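Local coordinates for prevent host death protein (Enterobacteria phage P1, PDB 3HS2), which neutralises the toxin Doc in the phage P1 addiction system and acts as a DNA-binding transcription repressor, at the interface of chains A and B. Coordinates in Å, arbitrary orientation; residue numbers count along the deposited sequence, not the author numbering. Chains: chain A/B, Prevent host death protein.

The interface of chains A and B. Residues chain A 20, 39-41, 44; chain B 27, 35-37.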
loop_
_atom_site.group_PDB
_atom_site.type_symbol
_atom_site.label_atom_id
_atom_site.label_comp_id
_atom_site.label_asym_id
_atom_site.label_seq_id
_atom_site.Cartn_x
_atom_site.Cartn_y
_atom_site.Cartn_z
ATOM N N VAL A 20 2.190 -5.089 11.726
ATOM C CA VAL A 20 1.878 -3.742 11.255
ATOM C C VAL A 20 2.409 -2.663 12.197
ATOM O O VAL A 20 2.971 -1.664 11.751
ATOM C CB VAL A 20 0.361 -3.538 11.082
ATOM C CG1 VAL A 20 0.045 -2.069 10.889
ATOM C CG2 VAL A 20 -0.163 -4.362 9.915
ATOM N N VAL A 39 -2.252 -0.807 7.782
ATOM C CA VAL A 39 -1.025 -0.091 8.102
ATOM C C VAL A 39 -1.230 0.712 9.379
ATOM O O VAL A 39 -2.364 1.037 9.738
ATOM C CB VAL A 39 -0.623 0.844 6.933
ATOM C CG1 VAL A 39 -1.741 1.825 6.627
ATOM C CG2 VAL A 39 0.674 1.576 7.235
ATOM N N SER A 40 -0.142 1.024 10.076
ATOM C CA SER A 40 -0.253 1.790 11.309
ATOM C C SER A 40 -0.948 3.113 11.021
ATOM O O SER A 40 -0.670 3.766 10.013
ATOM C CB SER A 40 1.119 2.047 11.930
ATOM O OG SER A 40 1.590 3.344 11.609
ATOM N N LYS A 41 -1.858 3.498 11.907
ATOM C CA LYS A 41 -2.617 4.724 11.734
ATOM C C LYS A 41 -1.694 5.938 11.656
ATOM O O LYS A 41 -1.924 6.849 10.863
ATOM C CB LYS A 41 -3.618 4.898 12.876
ATOM C CG LYS A 41 -4.483 6.136 12.747
ATOM C CD LYS A 41 -5.103 6.508 14.080
ATOM C CE LYS A 41 -5.951 7.763 13.967
ATOM N NZ LYS A 41 -6.521 8.168 15.281
ATOM N N PHE A 44 -0.164 6.113 8.200
ATOM C CA PHE A 44 -1.174 6.495 7.217
ATOM C C PHE A 44 -1.533 7.975 7.327
ATOM O O PHE A 44 -1.672 8.665 6.314
ATOM C CB PHE A 44 -2.427 5.630 7.363
ATOM C CG PHE A 44 -3.443 5.847 6.278
ATOM C CD1 PHE A 44 -3.098 5.679 4.951
ATOM C CD2 PHE A 44 -4.746 6.205 6.585
ATOM C CE1 PHE A 44 -4.023 5.873 3.954
ATOM C CE2 PHE A 44 -5.677 6.398 5.587
ATOM C CZ PHE A 44 -5.312 6.232 4.271
ATOM N N GLU B 27 -10.444 2.363 11.399
ATOM C CA GLU B 27 -9.436 2.289 12.441
ATOM C C GLU B 27 -9.676 1.112 13.366
ATOM O O GLU B 27 -10.789 0.893 13.839
ATOM C CB GLU B 27 -9.405 3.576 13.260
ATOM C CG GLU B 27 -8.454 3.512 14.443
ATOM C CD GLU B 27 -8.348 4.831 15.181
ATOM O OE1 GLU B 27 -9.358 5.562 15.251
ATOM O OE2 GLU B 27 -7.251 5.135 15.694
ATOM N N PRO B 35 -2.880 2.155 17.341
ATOM C CA PRO B 35 -3.988 1.839 16.431
ATOM C C PRO B 35 -3.515 1.586 15.000
ATOM O O PRO B 35 -2.557 2.201 14.528
ATOM C CB PRO B 35 -4.867 3.088 16.492
ATOM C CG PRO B 35 -3.974 4.175 16.956
ATOM C CD PRO B 35 -2.892 3.560 17.778
ATOM N N ALA B 36 -4.190 0.665 14.322
ATOM C CA ALA B 36 -3.922 0.404 12.919
ATOM C C ALA B 36 -5.061 0.959 12.078
ATOM O O ALA B 36 -6.119 1.303 12.602
ATOM C CB ALA B 36 -3.763 -1.090 12.679
ATOM N N VAL B 37 -4.841 1.056 10.773
ATOM C CA VAL B 37 -5.895 1.482 9.872
ATOM C C VAL B 37 -5.961 0.551 8.666
ATOM O O VAL B 37 -4.941 0.051 8.195
ATOM C CB VAL B 37 -5.693 2.935 9.405
ATOM C CG1 VAL B 37 -4.610 3.007 8.354
ATOM C CG2 VAL B 37 -6.991 3.498 8.860
#
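B:Val37 stands to one side of the A:Phe44 ring plane, CG1 beyond the CG-CD2 edge, 3.7 Å from A:Phe44 CD2, and CG2 further out; neither methyl lies over the ring. This is the homodimer interface of a Phd/YefM antitoxin, a worked example of how an antiparallel strand pair can join two subunits across a twofold axis. With CG anti to the backbone N (chi1 -173°) the ring of A:Phe44 is carried to B:Val37; A:Phe44 CB, placed by the helix backbone, is itself 3.6 Å from B:Val37 CG1. The two side chains meet at about a right angle. A second flat group, the carboxylate of B:Glu27, is approached above its plane by the terminal amine, NZ, of A:Lys41, while B:Pro35 CG packs against A:Lys41 CD.

A:Val39, in strand 36-40, and B:Val37, in strand 33-40, exchange backbone bonds, A:Val39 N to B:Val37 O (2.9 Å) and B:Val37 N to A:Val39 O (2.7 Å). Their side chains lie alongside, pointing the same way, with A:Val39 CG1 against B:Val37 CG1 at 3.6 Å. The pairing then runs on into a helix: the amide N of A:Lys41, first residue of helix 41-55, donates to B:Pro35 O (3.0 Å), tilted 27° from the carbonyl plane. The start of the helix may polarise that carbonyl.

From the same residue, an extended chain with CG anti to the backbone N (chi1 -178°) reaches over the neighbouring strand, its methylenes passing B:Pro35. At the tip, A:Lys41 NZ forms a salt bridge and hydrogen bond with B:Glu27 OE2 (3.1 Å), tying the helix to strand 26-30 of the other subunit.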